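Local coordinates for protein dTDP-4-dehydrorhamnose Reductase (Yersinia enterocolitica, PDB 5U9C) that probably reduces dTDP-4-dehydro-L-rhamnose to dTDP-L-rhamnose with NADPH, the last step in making this activated sugar for bacterial glycans, at residues Ile33-Arg37 against Asn38-Leu42; Glu46-Phe49 against Ser50-Ala54; Cys230-Gly233 against Asp234-Phe238. One frame throughout, in Å; residues are numbered along the deposited sequence. Where two conformers were deposited one is given.

Contact 1 (Ile33-Arg37 against Asn38-Leu42); sequences IVTER and NTLNL
Glu36 and Thr39 grip each other twice across a tight turn, once through a side chain and once through the backbone. The Thr39 hydroxyl sits between its own backbone N and carbonyl carbon (chi1 56°), a torsion that swings OG1 back over the turn to accept the amide of Glu36, N to OG1 3.1 Å, in an almost straight bond. In return Thr39 N donates to Glu36 O at 3.0 Å, approaching from above the carbonyl plane. A second donor, Leu40 N, reaches the same Glu36 O at 2.9 Å, nearly along the C=O axis. The helical backbone angles of Arg37 and Asn38 make Glu36-Thr39 a type I beta turn, and the Leu40 N to Glu36 O bond has the i+4 to i spacing of an alpha turn.

Next to the turn, the Thr35 and Leu40 side chains cross, with CB of Thr35 3.8 Å from CB of Leu40. Thr35 holds OG1 in the same kind of rotamer as Thr39 (chi1 70°), and a water spans from Thr35 OG1 to Leu40 O, donating to the latter at 2.7 Å. Arg37, exposed, bends at its second and third torsions and lays CD beside the Asn41 amide, CD to ND2 3.3 Å. In this conformer, one of two modelled, Arg37 NH1 makes a weak bond to Asn41 OD1 at 3.3 Å. That oxygen, held more firmly by Ser43, lies at the guanidinium edge, near its plane, with guanidinium and amide planes 66° apart.

The turn follows strand 31-34, an outermost strand of the parallel sheet within the chain. Thr35 OG1 bonds to Ile10 O on neighbouring strand 7-11, and Leu40 packs on Thr11 there. From helix 48-55, Tyr51 meets Ile33, Thr35 and Thr39, while Ile48 touches Leu40; further along, Leu42 reaches helix 76-97.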
loop_
_atom_site.group_PDB
_atom_site.type_symbol
_atom_site.label_atom_id
_atom_site.label_comp_id
_atom_site.label_asym_id
_atom_site.label_seq_id
_atom_site.Cartn_x
_atom_site.Cartn_y
_atom_site.Cartn_z
ATOM N N ILE D 33 -35.166 -17.714 26.277
ATOM C CA ILE D 33 -34.142 -18.111 27.250
ATOM C C ILE D 33 -33.035 -17.063 27.153
ATOM O O ILE D 33 -32.355 -16.931 26.116
ATOM C CB ILE D 33 -33.544 -19.509 26.922
ATOM C CG1 ILE D 33 -34.643 -20.556 26.793
ATOM C CG2 ILE D 33 -32.524 -19.939 27.983
ATOM C CD1 ILE D 33 -35.488 -20.717 28.030
ATOM N N VAL D 34 -32.873 -16.300 28.222
ATOM C CA VAL D 34 -31.855 -15.260 28.290
ATOM C C VAL D 34 -30.685 -15.856 29.062
ATOM O O VAL D 34 -30.791 -16.086 30.259
ATOM C CB VAL D 34 -32.379 -13.994 29.002
ATOM C CG1 VAL D 34 -31.291 -12.917 29.056
ATOM C CG2 VAL D 34 -33.624 -13.466 28.298
ATOM N N THR D 35 -29.572 -16.105 28.374
ATOM C CA THR D 35 -28.416 -16.697 29.022
ATOM C C THR D 35 -27.810 -15.723 30.043
ATOM O O THR D 35 -27.905 -14.503 29.899
ATOM C CB THR D 35 -27.336 -17.143 28.003
ATOM O OG1 THR D 35 -26.723 -16.002 27.402
ATOM C CG2 THR D 35 -27.940 -18.024 26.928
ATOM N N GLU D 36 -27.245 -16.295 31.098
ATOM C CA GLU D 36 -26.588 -15.558 32.182
ATOM C C GLU D 36 -25.224 -16.207 32.393
ATOM O O GLU D 36 -24.940 -17.250 31.790
ATOM C CB GLU D 36 -27.405 -15.649 33.463
ATOM C CG GLU D 36 -28.736 -14.935 33.427
ATOM C CD GLU D 36 -29.528 -15.131 34.709
ATOM O OE1 GLU D 36 -29.202 -16.058 35.494
ATOM O OE2 GLU D 36 -30.490 -14.363 34.930
ATOM N N ARG D 37 -24.410 -15.607 33.263
ATOM C CA ARG D 37 -23.056 -16.099 33.555
ATOM C C ARG D 37 -23.073 -17.562 34.028
ATOM O O ARG D 37 -22.192 -18.349 33.674
ATOM C CB ARG D 37 -22.384 -15.206 34.617
ATOM C CG ARG D 37 -20.880 -15.419 34.794
ATOM C CD ARG D 37 -20.064 -14.865 33.626
ATOM N NE ARG D 37 -20.135 -13.403 33.530
ATOM C CZ ARG D 37 -19.584 -12.669 32.559
ATOM N NH1 ARG D 37 -18.914 -13.241 31.557
ATOM N NH2 ARG D 37 -19.717 -11.346 32.581
ATOM N N ASN D 38 -24.093 -17.917 34.804
ATOM C CA ASN D 38 -24.234 -19.284 35.336
ATOM C C ASN D 38 -24.643 -20.342 34.281
ATOM O O ASN D 38 -24.653 -21.526 34.597
ATOM C CB ASN D 38 -25.209 -19.324 36.525
ATOM C CG ASN D 38 -26.630 -18.924 36.149
ATOM O OD1 ASN D 38 -26.860 -18.249 35.140
ATOM N ND2 ASN D 38 -27.592 -19.326 36.977
ATOM N N THR D 39 -25.006 -19.926 33.060
ATOM C CA THR D 39 -25.369 -20.889 32.007
ATOM C C THR D 39 -24.464 -20.782 30.756
ATOM O O THR D 39 -24.150 -21.795 30.141
ATOM C CB THR D 39 -26.854 -20.769 31.586
ATOM O OG1 THR D 39 -27.143 -19.429 31.162
ATOM C CG2 THR D 39 -27.791 -21.164 32.732
ATOM N N LEU D 40 -24.053 -19.569 30.384
ATOM C CA LEU D 40 -23.213 -19.364 29.204
ATOM C C LEU D 40 -22.282 -18.190 29.476
ATOM O O LEU D 40 -22.723 -17.094 29.832
ATOM C CB LEU D 40 -24.076 -19.142 27.959
ATOM C CG LEU D 40 -23.353 -19.135 26.605
ATOM C CD1 LEU D 40 -24.300 -19.445 25.458
ATOM C CD2 LEU D 40 -22.606 -17.831 26.367
ATOM N N ASN D 41 -20.989 -18.460 29.368
ATOM C CA ASN D 41 -19.940 -17.487 29.619
ATOM C C ASN D 41 -18.981 -17.571 28.418
ATOM O O ASN D 41 -18.474 -18.653 28.094
ATOM C CB ASN D 41 -19.263 -17.858 30.945
ATOM C CG ASN D 41 -18.150 -16.907 31.359
ATOM O OD1 ASN D 41 -17.607 -16.138 30.545
ATOM N ND2 ASN D 41 -17.772 -16.980 32.650
ATOM N N LEU D 42 -18.773 -16.443 27.736
ATOM C CA LEU D 42 -17.884 -16.397 26.567
ATOM C C LEU D 42 -16.465 -16.828 26.908
ATOM O O LEU D 42 -15.759 -17.311 26.031
ATOM C CB LEU D 42 -17.854 -15.010 25.933
ATOM C CG LEU D 42 -19.183 -14.474 25.390
ATOM C CD1 LEU D 42 -18.952 -13.108 24.772
ATOM C CD2 LEU D 42 -19.811 -15.395 24.383
HETATM O O HOH W 1 -24.623 -15.251 29.176
#

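Contact 2 (Glu46-Phe49 against Ser50-Ala54); sequences EAIF and SYITA
Phe49 O accepts two hydrogen bonds from Thr53. Thr53 N reaches Phe49 O at 3.0 Å, as expected one helical turn on, and Thr53 OG1 donates to the same Phe49 O at 2.8 Å. The two donors come from opposite faces of the carbonyl plane. The hydroxyl can do this because chi1 of Thr53 is 54°, which tucks OG1 between its own N and carbonyl carbon, back toward the preceding turn. The hydroxyl bond helps hold chi1, and with OG1 in that place CG2 is anti to the carbonyl carbon and lies over the Phe49 ring.

The same rotamer permits a CH-pi contact. CG2 of Thr53 stands over one face of the Phe49 ring, 3.8 Å from its centroid and 14° off the normal, so it sits over the ring centre. On the Phe49 side, with CG anti to the backbone N (chi1 -175°), the ring stands out from the helix and turns one face to the Thr53 methyl.

Apolar packing links Ile48 and Ile52, which run side by side in the same direction; CG2 of Ile48 lies 3.6 Å from CD1 of Ile52. In the backbone of the same pair Ile52 N donates to Ile48 O at 2.9 Å in a nearly straight bond, whereas the bond from Tyr51 N to Ala47 O is weak. One water bridges the first turn, accepting from Ser50 N and donating to Glu46 O.

Ile52 also packs on Leu40, while Ile48 and Ile52 meet Ile90 and Ala93 of helix 76-97, and Thr53 touches Phe96 there. Helix 48-55 connects strands 31-34 and 59-62, which flank strand 7-11 in the sheet, and thus forms the helical arm of a beta-alpha-beta crossover of the Rossmann type.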
loop_
_atom_site.group_PDB
_atom_site.type_symbol
_atom_site.label_atom_id
_atom_site.label_comp_id
_atom_site.label_asym_id
_atom_site.label_seq_id
_atom_site.Cartn_x
_atom_site.Cartn_y
_atom_site.Cartn_z
ATOM N N GLU D 46 -15.823 -23.920 26.043
ATOM C CA GLU D 46 -15.940 -25.380 26.081
ATOM C C GLU D 46 -17.244 -25.945 26.662
ATOM O O GLU D 46 -17.512 -27.136 26.510
ATOM C CB GLU D 46 -14.761 -26.007 26.831
ATOM C CG GLU D 46 -14.631 -25.616 28.310
ATOM C CD GLU D 46 -13.835 -24.332 28.568
ATOM O OE1 GLU D 46 -13.196 -24.278 29.641
ATOM O OE2 GLU D 46 -13.805 -23.408 27.710
ATOM N N ALA D 47 -18.038 -25.110 27.340
ATOM C CA ALA D 47 -19.304 -25.547 27.927
ATOM C C ALA D 47 -20.496 -25.108 27.086
ATOM O O ALA D 47 -21.631 -25.494 27.362
ATOM C CB ALA D 47 -19.444 -25.004 29.347
ATOM N N ILE D 48 -20.245 -24.331 26.047
ATOM C CA ILE D 48 -21.332 -23.807 25.236
ATOM C C ILE D 48 -22.117 -24.847 24.418
ATOM O O ILE D 48 -23.342 -24.832 24.446
ATOM C CB ILE D 48 -20.820 -22.677 24.332
ATOM C CG1 ILE D 48 -20.379 -21.501 25.217
ATOM C CG2 ILE D 48 -21.883 -22.235 23.332
ATOM C CD1 ILE D 48 -19.801 -20.329 24.450
ATOM N N PHE D 49 -21.422 -25.720 23.693
ATOM C CA PHE D 49 -22.079 -26.699 22.828
ATOM C C PHE D 49 -23.092 -27.583 23.572
ATOM O O PHE D 49 -24.248 -27.708 23.134
ATOM C CB PHE D 49 -21.048 -27.551 22.086
ATOM C CG PHE D 49 -21.646 -28.496 21.085
ATOM C CD1 PHE D 49 -22.025 -29.789 21.463
ATOM C CD2 PHE D 49 -21.824 -28.107 19.760
ATOM C CE1 PHE D 49 -22.577 -30.659 20.536
ATOM C CE2 PHE D 49 -22.357 -28.978 18.830
ATOM C CZ PHE D 49 -22.750 -30.246 19.216
ATOM N N SER D 50 -22.679 -28.174 24.689
ATOM C CA SER D 50 -23.585 -29.034 25.460
ATOM C C SER D 50 -24.795 -28.270 25.953
ATOM O O SER D 50 -25.916 -28.763 25.860
ATOM C CB SER D 50 -22.883 -29.675 26.647
ATOM O OG SER D 50 -21.916 -30.584 26.197
ATOM N N TYR D 51 -24.567 -27.062 26.458
ATOM C CA TYR D 51 -25.669 -26.228 26.972
ATOM C C TYR D 51 -26.677 -25.877 25.886
ATOM O O TYR D 51 -27.858 -26.167 26.026
ATOM C CB TYR D 51 -25.160 -24.945 27.665
ATOM C CG TYR D 51 -26.271 -23.983 27.974
ATOM C CD1 TYR D 51 -27.231 -24.273 28.946
ATOM C CD2 TYR D 51 -26.385 -22.796 27.269
ATOM C CE1 TYR D 51 -28.287 -23.389 29.207
ATOM C CE2 TYR D 51 -27.420 -21.918 27.506
ATOM C CZ TYR D 51 -28.364 -22.206 28.468
ATOM O OH TYR D 51 -29.364 -21.295 28.667
ATOM N N ILE D 52 -26.215 -25.294 24.793
ATOM C CA ILE D 52 -27.148 -24.908 23.736
ATOM C C ILE D 52 -27.886 -26.090 23.084
ATOM O O ILE D 52 -29.104 -26.012 22.877
ATOM C CB ILE D 52 -26.472 -24.023 22.683
ATOM C CG1 ILE D 52 -26.001 -22.727 23.360
ATOM C CG2 ILE D 52 -27.424 -23.742 21.518
ATOM C CD1 ILE D 52 -25.348 -21.747 22.409
ATOM N N THR D 53 -27.180 -27.183 22.792
ATOM C CA THR D 53 -27.819 -28.317 22.130
ATOM C C THR D 53 -28.896 -28.946 23.002
ATOM O O THR D 53 -29.925 -29.353 22.481
ATOM C CB THR D 53 -26.818 -29.380 21.618
ATOM O OG1 THR D 53 -25.966 -29.813 22.683
ATOM C CG2 THR D 53 -25.962 -28.798 20.514
ATOM N N ALA D 54 -28.668 -29.006 24.323
ATOM C CA ALA D 54 -29.683 -29.545 25.248
ATOM C C ALA D 54 -30.925 -28.645 25.309
ATOM O O ALA D 54 -32.029 -29.151 25.544
ATOM C CB ALA D 54 -29.113 -29.776 26.653
HETATM O O HOH W 2 -19.919 -28.156 25.393
#

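Contact 3 (Cys230-Gly233 against Asp234-Phe238); sequences CAIG and DLLNF
Phe238 folds its CB back against Gly233, 3.9 Å from the glycine CA, while, with CG anti to the backbone N (chi1 180°), its ring leads away from the helix. The position of that CB follows from the backbone: Phe238 N donates to Gly233 O at 2.9 Å, a bond spanning five residues. Asn237, between the last turn and this amide, has positive phi (56°), which reverses the chain, and its own N makes a weak bond to Asp234 O.

Ile232 and Leu236 lie alongside each other and point the same way, CG2 of the isoleucine 4.0 Å from CD1 of the leucine. Their backbones are joined by Leu236 N to Ile232 O at 2.9 Å. Leu235 turns elsewhere, resting its CG 3.3 Å from Ala231 O. On another flank, the Asp234 carboxylate is tied to the preceding turn by a water that donates both to its OD1, at 2.6 Å, and to Cys230 O.

Two helices pack against the apolar flank: Ile232 meets Ile172, Ile173 and Ile176 of helix 168-177, which carries the malate-binding residues Phe168 and Lys171, and Leu236 touches Val287 of helix 279-288. The paired six-to-one and weak five-to-two backbone bonds, with Asn237 in the left-handed region as the C' residue, define a Schellman motif closing helix 225-235.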
loop_
_atom_site.group_PDB
_atom_site.type_symbol
_atom_site.label_atom_id
_atom_site.label_comp_id
_atom_site.label_asym_id
_atom_site.label_seq_id
_atom_site.Cartn_x
_atom_site.Cartn_y
_atom_site.Cartn_z
ATOM N N CYS D 230 -21.997 17.957 17.394
ATOM C CA CYS D 230 -22.623 19.218 16.945
ATOM C C CYS D 230 -24.140 19.085 16.807
ATOM O O CYS D 230 -24.887 19.989 17.197
ATOM C CB CYS D 230 -22.018 19.691 15.621
ATOM S SG CYS D 230 -20.306 20.270 15.756
ATOM N N ALA D 231 -24.590 17.962 16.260
ATOM C CA ALA D 231 -26.029 17.716 16.081
ATOM C C ALA D 231 -26.731 17.597 17.455
ATOM O O ALA D 231 -27.786 18.182 17.663
ATOM C CB ALA D 231 -26.264 16.475 15.224
ATOM N N ILE D 232 -26.128 16.862 18.389
ATOM C CA ILE D 232 -26.671 16.731 19.765
ATOM C C ILE D 232 -26.740 18.131 20.406
ATOM O O ILE D 232 -27.762 18.511 20.980
ATOM C CB ILE D 232 -25.816 15.775 20.624
ATOM C CG1 ILE D 232 -25.888 14.343 20.068
ATOM C CG2 ILE D 232 -26.290 15.767 22.077
ATOM C CD1 ILE D 232 -24.812 13.434 20.617
ATOM N N GLY D 233 -25.646 18.885 20.277
ATOM C CA GLY D 233 -25.558 20.249 20.780
ATOM C C GLY D 233 -26.695 21.131 20.298
ATOM O O GLY D 233 -27.291 21.875 21.104
ATOM N N ASP D 234 -26.998 21.068 18.995
ATOM C CA ASP D 234 -28.119 21.846 18.421
ATOM C C ASP D 234 -29.450 21.398 19.008
ATOM O O ASP D 234 -30.299 22.222 19.310
ATOM C CB ASP D 234 -28.220 21.690 16.903
ATOM C CG ASP D 234 -27.081 22.352 16.148
ATOM O OD1 ASP D 234 -26.338 23.191 16.715
ATOM O OD2 ASP D 234 -26.955 22.037 14.940
ATOM N N LEU D 235 -29.630 20.089 19.150
ATOM C CA LEU D 235 -30.881 19.533 19.703
ATOM C C LEU D 235 -31.128 19.915 21.157
ATOM O O LEU D 235 -32.265 20.068 21.541
ATOM C CB LEU D 235 -30.903 18.015 19.583
ATOM C CG LEU D 235 -31.033 17.518 18.147
ATOM C CD1 LEU D 235 -30.503 16.097 18.014
ATOM C CD2 LEU D 235 -32.475 17.645 17.692
ATOM N N LEU D 236 -30.069 20.057 21.958
ATOM C CA LEU D 236 -30.224 20.398 23.372
ATOM C C LEU D 236 -29.960 21.877 23.695
ATOM O O LEU D 236 -29.867 22.235 24.855
ATOM C CB LEU D 236 -29.349 19.474 24.227
ATOM C CG LEU D 236 -29.660 17.982 24.045
ATOM C CD1 LEU D 236 -28.772 17.131 24.931
ATOM C CD2 LEU D 236 -31.125 17.704 24.346
ATOM N N ASN D 237 -29.861 22.715 22.662
ATOM C CA ASN D 237 -29.630 24.162 22.806
ATOM C C ASN D 237 -28.369 24.485 23.624
ATOM O O ASN D 237 -28.351 25.445 24.413
ATOM C CB ASN D 237 -30.859 24.852 23.419
ATOM C CG ASN D 237 -30.806 26.363 23.273
ATOM O OD1 ASN D 237 -30.032 26.884 22.471
ATOM N ND2 ASN D 237 -31.644 27.074 24.035
ATOM N N PHE D 238 -27.325 23.674 23.424
ATOM C CA PHE D 238 -26.034 23.842 24.104
ATOM C C PHE D 238 -25.400 25.148 23.628
ATOM O O PHE D 238 -25.355 25.411 22.429
ATOM C CB PHE D 238 -25.131 22.636 23.782
ATOM C CG PHE D 238 -23.775 22.685 24.420
ATOM C CD1 PHE D 238 -23.642 22.735 25.813
ATOM C CD2 PHE D 238 -22.621 22.632 23.643
ATOM C CE1 PHE D 238 -22.389 22.750 26.399
ATOM C CE2 PHE D 238 -21.363 22.636 24.230
ATOM C CZ PHE D 238 -21.246 22.692 25.608
HETATM O O HOH W 3 -24.009 22.507 17.651
#

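Overall arrangement
The contacts follow one another along the chain. Contacts 1 and 2 belong to one beta-alpha unit: strand 31-34, its following turn and helix 48-55. Their centres are 11 Å apart and they touch, CG2 of Ile33 lying 3.5 Å from OH of Tyr51 and CD1 of Leu40 4.0 Å from CD1 of Ile52. Contact 3, at the end of helix 225-235, lies on the opposite side of the chain's centre, about 39 Å from contact 1 and 47 Å from contact 2, centre to centre. The first two thus help build the Rossmann part, probably cofactor-binding, whereas the third belongs to the region near the malate-binding residues, consistent with a substrate-binding half.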